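Local coordinates for protein aminoglycoside N(3)-acetyltransferase (Enterobacter cloacae, PDB 6NP5) that probably confers resistance to 2-deoxystreptamine aminoglycosides such as gentamicin, kanamycin and tobramycin by transferring an acetyl group from acetyl-CoA to their 3-amino group, at residues S114-A119 with V185-P190; T168-A173 with D221-I226. One frame throughout, in Å; residues are numbered along the deposited sequence.

Contact 1 (S114-A119 with V185-P190); sequences SAHPDA and VTYSMP. Unlike the reference sequence in segment 114-119: S114 (reference Thr). With 9CS ((1R,2S,3S,4R,6S)-4,6-diamino-3-[(3-amino-3-deoxy-alpha-D-glucopyranosyl)oxy]-2-hydroxycyclohexyl 2,6-diamino-2,6-dideoxy-alpha-D-glucopyranoside), chain B.
The imidazole of H116 and the phenol of Y187 meet at their rims, where a loop between strands 112-113 and 121-124 of the mixed sheet approaches the beta hairpin strand 184-193 of this antibiotic N-acetyltransferase. The hydroxyl OH of Y187 lies near the imidazole plane, 3.5 Å from H116 CE1, and the two side chains meet nearly perpendicular. A119 CB sits over one face of the imidazole, offset toward its rim, while D118 N lies at its edge; V185 CG2 lies in plane at the edge of the phenol. The rings of H135 and Y67 meet those of H116 and Y187, respectively. Water 1 is hydrogen-bonded to both side chains, 2.8 Å from H116 NE2 and 2.8 Å from Y187 OH. Further along the two segments, P117 and M189 run alongside one another but head opposite ways, P117 CG 3.8 Å from M189 CB. The bent methionine chain then carries SD to 4.0 Å from D118 CB. With CG anti to the backbone N (chi1 -168°), D118 leads from this apolar patch to the bound aminoglycoside. S65 OG also bonds to its OD1. Amine N4 of the ligand donates to D118 OD1 at 2.8 Å, and its hydroxyl O13 to D118 OD2 at 2.6 Å.

Contact 2 (T168-A173 with D221-I226); sequences TALHYA and DAVERI. With 9CS ((1R,2S,3S,4R,6S)-4,6-diamino-3-[(3-amino-3-deoxy-alpha-D-glucopyranosyl)oxy]-2-hydroxycyclohexyl 2,6-diamino-2,6-dideoxy-alpha-D-glucopyranoside), chain B.
V223 lays its CG2 methyl over one face of the H171 imidazole, the valine coming at the ring nearly square to the histidine side chain. This is a CH-pi contact: the methyl carbon CG2 of V223 is 3.8 Å from the H171 ring centroid, 28° off the ring normal, and is displaced toward the rim, where it comes within 3.5 Å of H171 CE1. The same methyl also packs against L170 CB, so V223 fills the angle between two successive residues of the opposing segment. One turn after V223, I226 reaches the same L170 at an angle, its CG2 3.8 Å from L170 CD2. These side chains join helix 170-176 to the N-terminal turn of helix 222-233, and helix 251-265 extends the apolar layer through W261, against I226, and I259, against A173. The second helix is N-capped by D221, whose OD1 accepts from E224 N at 2.9 Å on the syn side, with the donor 34° out of the carboxylate plane. H171 belongs to the acetyl-CoA site, and here its ring edge faces the bound aminoglycoside: N2, the 3-amine of the 2-deoxystreptamine ring, lies in the imidazole plane and donates to H171 NE2 at 2.9 Å. The other ring nitrogen, ND1, is hydrogen-bonded to E174 OE2, which would help fix the ring's rotation. A chi1 of -65°, which sets CG opposite the carbonyl carbon, carries the imidazole against the V223 methyl and on to this amine.

How the contacts relate
Contacts 1 and 2 hold different parts of the same aminoglycoside. Their centres are 19 Å apart and their nearest atoms about 7 Å apart, so they do not touch; the ligand bridges the gap, bonded to D118 at one end and to H171 near its middle. Contact 1 binds a terminal sugar, whereas contact 2 holds the 3-amine that the enzyme acetylates, consistent with a place at the reaction centre. The side chains of D118 and H171 are about 10 Å apart. Further hydrogen bonds to the ligand come from D165, E68, Y141, S207 and N208. Along the chain the segments alternate, and strand 184-193 of contact 1 follows directly after helix 170-176 of contact 2. T168 and H171 also place contact 2 at the acetyl-CoA site.

Contact 1 (S114-A119 with V185-P190)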
loop_
_atom_site.group_PDB
_atom_site.type_symbol
_atom_site.label_atom_id
_atom_site.label_comp_id
_atom_site.label_asym_id
_atom_site.label_seq_id
_atom_site.Cartn_x
_atom_site.Cartn_y
_atom_site.Cartn_z
ATOM N N SER A 114 1.364 -10.214 4.709
ATOM C CA SER A 114 0.583 -10.963 3.730
ATOM C C SER A 114 1.461 -11.780 2.781
ATOM O O SER A 114 2.629 -11.481 2.541
ATOM C CB SER A 114 -0.370 -10.058 2.944
ATOM O OG SER A 114 0.290 -9.436 1.855
ATOM N N ALA A 115 0.829 -12.784 2.192
ATOM C CA ALA A 115 1.483 -13.846 1.434
ATOM C C ALA A 115 1.781 -13.495 -0.019
ATOM O O ALA A 115 2.450 -14.282 -0.695
ATOM C CB ALA A 115 0.562 -15.064 1.465
ATOM N N HIS A 116 1.257 -12.409 -0.550
ATOM C CA HIS A 116 1.477 -12.062 -1.944
ATOM C C HIS A 116 2.850 -11.408 -2.051
ATOM O O HIS A 116 3.055 -10.325 -1.495
ATOM C CB HIS A 116 0.389 -11.085 -2.372
ATOM C CG HIS A 116 0.317 -10.886 -3.850
ATOM N ND1 HIS A 116 1.382 -10.417 -4.594
ATOM C CD2 HIS A 116 -0.719 -11.046 -4.707
ATOM C CE1 HIS A 116 0.996 -10.312 -5.853
ATOM N NE2 HIS A 116 -0.265 -10.697 -5.944
ATOM N N PRO A 117 3.822 -12.015 -2.732
ATOM C CA PRO A 117 5.185 -11.476 -2.627
ATOM C C PRO A 117 5.354 -10.088 -3.201
ATOM O O PRO A 117 6.128 -9.289 -2.661
ATOM C CB PRO A 117 6.043 -12.527 -3.352
ATOM C CG PRO A 117 5.252 -13.786 -3.217
ATOM C CD PRO A 117 3.817 -13.333 -3.392
ATOM N N ASP A 118 4.662 -9.777 -4.295
ATOM C CA ASP A 118 4.824 -8.482 -4.940
ATOM C C ASP A 118 3.953 -7.412 -4.286
ATOM O O ASP A 118 4.361 -6.248 -4.165
ATOM C CB ASP A 118 4.539 -8.581 -6.449
ATOM C CG ASP A 118 4.971 -7.344 -7.184
ATOM O OD1 ASP A 118 6.196 -7.092 -7.323
ATOM O OD2 ASP A 118 4.045 -6.609 -7.590
ATOM N N ALA A 119 2.741 -7.776 -3.898
ATOM C CA ALA A 119 1.774 -6.849 -3.312
ATOM C C ALA A 119 1.781 -6.905 -1.781
ATOM O O ALA A 119 0.841 -6.434 -1.145
ATOM C CB ALA A 119 0.390 -7.191 -3.845
ATOM N N VAL A 185 -1.517 -7.906 -16.627
ATOM C CA VAL A 185 -0.135 -8.358 -16.696
ATOM C C VAL A 185 -0.075 -9.798 -16.215
ATOM O O VAL A 185 -0.914 -10.244 -15.419
ATOM C CB VAL A 185 0.800 -7.493 -15.806
ATOM C CG1 VAL A 185 0.960 -6.106 -16.359
ATOM C CG2 VAL A 185 0.321 -7.436 -14.352
ATOM N N THR A 186 0.953 -10.509 -16.682
ATOM C CA THR A 186 1.266 -11.853 -16.231
ATOM C C THR A 186 2.663 -11.844 -15.635
ATOM O O THR A 186 3.581 -11.261 -16.212
ATOM C CB THR A 186 1.173 -12.851 -17.393
ATOM O OG1 THR A 186 -0.180 -12.919 -17.834
ATOM C CG2 THR A 186 1.620 -14.238 -16.940
ATOM N N TYR A 187 2.820 -12.455 -14.465
ATOM C CA TYR A 187 4.121 -12.518 -13.813
ATOM C C TYR A 187 4.131 -13.739 -12.914
ATOM O O TYR A 187 3.105 -14.406 -12.720
ATOM C CB TYR A 187 4.470 -11.229 -13.058
ATOM C CG TYR A 187 3.459 -10.779 -12.035
ATOM C CD1 TYR A 187 3.433 -11.322 -10.759
ATOM C CD2 TYR A 187 2.524 -9.811 -12.349
ATOM C CE1 TYR A 187 2.510 -10.896 -9.812
ATOM C CE2 TYR A 187 1.606 -9.367 -11.409
ATOM C CZ TYR A 187 1.605 -9.911 -10.159
ATOM O OH TYR A 187 0.701 -9.493 -9.205
ATOM N N SER A 188 5.313 -14.060 -12.400
ATOM C CA SER A 188 5.493 -15.261 -11.607
ATOM C C SER A 188 6.200 -14.908 -10.310
ATOM O O SER A 188 7.150 -14.111 -10.299
ATOM C CB SER A 188 6.347 -16.295 -12.327
ATOM O OG SER A 188 5.754 -16.697 -13.553
ATOM N N MET A 189 5.745 -15.525 -9.225
ATOM C CA MET A 189 6.329 -15.312 -7.910
ATOM C C MET A 189 6.680 -16.649 -7.269
ATOM O O MET A 189 5.936 -17.631 -7.407
ATOM C CB MET A 189 5.376 -14.576 -6.969
ATOM C CG MET A 189 5.128 -13.146 -7.389
ATOM S SD MET A 189 6.465 -12.015 -7.149
ATOM C CE MET A 189 6.585 -11.181 -8.741
ATOM N N PRO A 190 7.770 -16.691 -6.515
ATOM C CA PRO A 190 8.194 -17.941 -5.861
ATOM C C PRO A 190 7.689 -17.954 -4.424
ATOM O O PRO A 190 8.086 -17.099 -3.616
ATOM C CB PRO A 190 9.719 -17.850 -5.936
ATOM C CG PRO A 190 10.001 -16.377 -5.837
ATOM C CD PRO A 190 8.807 -15.648 -6.408
HETATM C C1 9CS B . 4.953 3.645 -9.420
HETATM C C2 9CS B . 5.406 4.962 -8.810
HETATM C C3 9CS B . 4.299 5.942 -8.726
HETATM C C4 9CS B . 3.709 6.205 -10.083
HETATM C C5 9CS B . 3.365 4.882 -10.789
HETATM C C6 9CS B . 3.022 5.100 -12.237
HETATM C C7 9CS B . 2.867 -0.850 -7.812
HETATM C C8 9CS B . 3.864 -0.693 -8.961
HETATM C C9 9CS B . 4.490 0.707 -8.942
HETATM C C10 9CS B . 3.429 1.825 -8.956
HETATM C C11 9CS B . 2.333 1.593 -7.909
HETATM C C12 9CS B . 1.749 0.182 -7.964
HETATM C C13 9CS B . 4.917 -2.719 -9.670
HETATM C C14 9CS B . 5.556 -3.886 -8.926
HETATM C C15 9CS B . 6.976 -3.571 -8.551
HETATM C C16 9CS B . 7.738 -3.230 -9.786
HETATM C C17 9CS B . 7.092 -2.060 -10.522
HETATM C C18 9CS B . 7.804 -1.642 -11.759
HETATM N N1 9CS B . 2.736 3.814 -12.859
HETATM N N2 9CS B . 1.280 2.596 -8.116
HETATM N N3 9CS B . 2.305 -2.199 -7.806
HETATM N N4 9CS B . 7.620 -4.737 -7.849
HETATM O O5 9CS B . 4.498 3.967 -10.782
HETATM O O7 9CS B . 4.825 7.179 -8.137
HETATM O O8 9CS B . 2.506 6.984 -10.032
HETATM O O9 9CS B . 3.924 3.125 -8.653
HETATM O O10 9CS B . 5.320 0.838 -10.081
HETATM O O11 9CS B . 4.907 -1.631 -8.799
HETATM O O12 9CS B . 5.691 -2.413 -10.864
HETATM O O13 9CS B . 4.781 -4.091 -7.767
HETATM O O14 9CS B . 9.086 -2.841 -9.470
HETATM O O15 9CS B . 7.922 -2.699 -12.635
HETATM N N6 9CS B . 5.954 4.661 -7.444
HETATM O O HOH W 1 -1.599 -10.857 -8.404
#

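Contact 2 (T168-A173 with D221-I226)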
loop_
_atom_site.group_PDB
_atom_site.type_symbol
_atom_site.label_atom_id
_atom_site.label_comp_id
_atom_site.label_asym_id
_atom_site.label_seq_id
_atom_site.Cartn_x
_atom_site.Cartn_y
_atom_site.Cartn_z
ATOM N N THR A 168 -2.243 3.770 -2.829
ATOM C CA THR A 168 -2.351 2.379 -3.249
ATOM C C THR A 168 -3.780 1.882 -3.273
ATOM O O THR A 168 -4.141 1.086 -4.142
ATOM C CB THR A 168 -1.529 1.516 -2.290
ATOM O OG1 THR A 168 -0.206 2.045 -2.207
ATOM C CG2 THR A 168 -1.459 0.085 -2.780
ATOM N N ALA A 169 -4.614 2.324 -2.330
ATOM C CA ALA A 169 -5.967 1.805 -2.262
ATOM C C ALA A 169 -6.747 2.083 -3.530
ATOM O O ALA A 169 -7.700 1.355 -3.828
ATOM C CB ALA A 169 -6.713 2.396 -1.076
ATOM N N LEU A 170 -6.370 3.106 -4.290
ATOM C CA LEU A 170 -7.078 3.386 -5.540
ATOM C C LEU A 170 -6.871 2.307 -6.591
ATOM O O LEU A 170 -7.657 2.242 -7.552
ATOM C CB LEU A 170 -6.753 4.780 -6.072
ATOM C CG LEU A 170 -7.596 5.879 -5.411
ATOM C CD1 LEU A 170 -7.004 7.228 -5.706
ATOM C CD2 LEU A 170 -9.016 5.796 -5.902
ATOM N N HIS A 171 -5.882 1.420 -6.427
ATOM C CA HIS A 171 -5.791 0.271 -7.328
ATOM C C HIS A 171 -6.983 -0.665 -7.170
ATOM O O HIS A 171 -7.299 -1.395 -8.117
ATOM C CB HIS A 171 -4.460 -0.452 -7.143
ATOM C CG HIS A 171 -3.266 0.365 -7.538
ATOM N ND1 HIS A 171 -3.097 0.895 -8.796
ATOM C CD2 HIS A 171 -2.156 0.703 -6.855
ATOM C CE1 HIS A 171 -1.962 1.554 -8.856
ATOM N NE2 HIS A 171 -1.364 1.444 -7.691
ATOM N N TYR A 172 -7.699 -0.612 -6.039
ATOM C CA TYR A 172 -8.944 -1.352 -5.898
ATOM C C TYR A 172 -9.993 -0.791 -6.861
ATOM O O TYR A 172 -10.741 -1.545 -7.489
ATOM C CB TYR A 172 -9.440 -1.262 -4.447
ATOM C CG TYR A 172 -10.730 -2.021 -4.224
ATOM C CD1 TYR A 172 -11.970 -1.453 -4.565
ATOM C CD2 TYR A 172 -10.742 -3.323 -3.700
ATOM C CE1 TYR A 172 -13.130 -2.142 -4.409
ATOM C CE2 TYR A 172 -11.913 -4.022 -3.531
ATOM C CZ TYR A 172 -13.117 -3.434 -3.900
ATOM O OH TYR A 172 -14.267 -4.160 -3.728
ATOM N N ALA A 173 -10.088 0.541 -6.958
ATOM C CA ALA A 173 -11.037 1.139 -7.890
ATOM C C ALA A 173 -10.747 0.686 -9.306
ATOM O O ALA A 173 -11.680 0.391 -10.071
ATOM C CB ALA A 173 -10.963 2.658 -7.800
ATOM N N ASP A 221 -0.581 8.287 -13.831
ATOM C CA ASP A 221 -1.482 7.163 -13.914
ATOM C C ASP A 221 -2.868 7.575 -13.432
ATOM O O ASP A 221 -3.135 8.742 -13.120
ATOM C CB ASP A 221 -0.912 5.953 -13.172
ATOM C CG ASP A 221 -1.009 6.057 -11.652
ATOM O OD1 ASP A 221 -1.179 7.163 -11.136
ATOM O OD2 ASP A 221 -0.876 4.998 -10.989
ATOM N N ALA A 222 -3.779 6.604 -13.406
ATOM C CA ALA A 222 -5.149 6.879 -12.982
ATOM C C ALA A 222 -5.226 7.191 -11.488
ATOM O O ALA A 222 -5.986 8.069 -11.082
ATOM C CB ALA A 222 -6.077 5.735 -13.347
ATOM N N VAL A 223 -4.448 6.492 -10.664
ATOM C CA VAL A 223 -4.408 6.798 -9.233
ATOM C C VAL A 223 -4.097 8.269 -9.027
ATOM O O VAL A 223 -4.794 8.982 -8.283
ATOM C CB VAL A 223 -3.364 5.906 -8.541
ATOM C CG1 VAL A 223 -3.175 6.330 -7.082
ATOM C CG2 VAL A 223 -3.806 4.465 -8.572
ATOM N N GLU A 224 -3.050 8.760 -9.694
ATOM C CA GLU A 224 -2.649 10.143 -9.487
ATOM C C GLU A 224 -3.752 11.089 -9.937
ATOM O O GLU A 224 -4.071 12.066 -9.255
ATOM C CB GLU A 224 -1.346 10.441 -10.231
ATOM C CG GLU A 224 -0.917 11.882 -10.089
ATOM C CD GLU A 224 0.412 12.218 -10.728
ATOM O OE1 GLU A 224 0.658 13.427 -10.943
ATOM O OE2 GLU A 224 1.227 11.307 -11.000
ATOM N N ARG A 225 -4.311 10.852 -11.123
ATOM C CA ARG A 225 -5.336 11.745 -11.644
ATOM C C ARG A 225 -6.587 11.747 -10.785
ATOM O O ARG A 225 -7.172 12.815 -10.527
ATOM C CB ARG A 225 -5.685 11.336 -13.069
ATOM C CG ARG A 225 -4.556 11.601 -14.037
ATOM C CD ARG A 225 -4.966 11.374 -15.474
ATOM N NE ARG A 225 -6.200 12.092 -15.810
ATOM C CZ ARG A 225 -6.608 12.332 -17.052
ATOM N NH1 ARG A 225 -5.875 11.916 -18.070
ATOM N NH2 ARG A 225 -7.750 12.980 -17.275
ATOM N N ILE A 226 -7.022 10.567 -10.345
ATOM C CA ILE A 226 -8.190 10.479 -9.483
ATOM C C ILE A 226 -7.926 11.226 -8.187
ATOM O O ILE A 226 -8.763 12.001 -7.713
ATOM C CB ILE A 226 -8.532 9.013 -9.179
ATOM C CG1 ILE A 226 -9.036 8.297 -10.436
ATOM C CG2 ILE A 226 -9.564 8.931 -8.036
ATOM C CD1 ILE A 226 -9.009 6.788 -10.324
HETATM C C1 9CS B . 4.953 3.645 -9.420
HETATM C C2 9CS B . 5.406 4.962 -8.810
HETATM C C3 9CS B . 4.299 5.942 -8.726
HETATM C C4 9CS B . 3.709 6.205 -10.083
HETATM C C5 9CS B . 3.365 4.882 -10.789
HETATM C C6 9CS B . 3.022 5.100 -12.237
HETATM C C7 9CS B . 2.867 -0.850 -7.812
HETATM C C8 9CS B . 3.864 -0.693 -8.961
HETATM C C9 9CS B . 4.490 0.707 -8.942
HETATM C C10 9CS B . 3.429 1.825 -8.956
HETATM C C11 9CS B . 2.333 1.593 -7.909
HETATM C C12 9CS B . 1.749 0.182 -7.964
HETATM C C13 9CS B . 4.917 -2.719 -9.670
HETATM C C14 9CS B . 5.556 -3.886 -8.926
HETATM C C15 9CS B . 6.976 -3.571 -8.551
HETATM C C16 9CS B . 7.738 -3.230 -9.786
HETATM C C17 9CS B . 7.092 -2.060 -10.522
HETATM C C18 9CS B . 7.804 -1.642 -11.759
HETATM N N1 9CS B . 2.736 3.814 -12.859
HETATM N N2 9CS B . 1.280 2.596 -8.116
HETATM N N3 9CS B . 2.305 -2.199 -7.806
HETATM N N4 9CS B . 7.620 -4.737 -7.849
HETATM O O5 9CS B . 4.498 3.967 -10.782
HETATM O O7 9CS B . 4.825 7.179 -8.137
HETATM O O8 9CS B . 2.506 6.984 -10.032
HETATM O O9 9CS B . 3.924 3.125 -8.653
HETATM O O10 9CS B . 5.320 0.838 -10.081
HETATM O O11 9CS B . 4.907 -1.631 -8.799
HETATM O O12 9CS B . 5.691 -2.413 -10.864
HETATM O O13 9CS B . 4.781 -4.091 -7.767
HETATM O O14 9CS B . 9.086 -2.841 -9.470
HETATM O O15 9CS B . 7.922 -2.699 -12.635
HETATM N N6 9CS B . 5.954 4.661 -7.444
#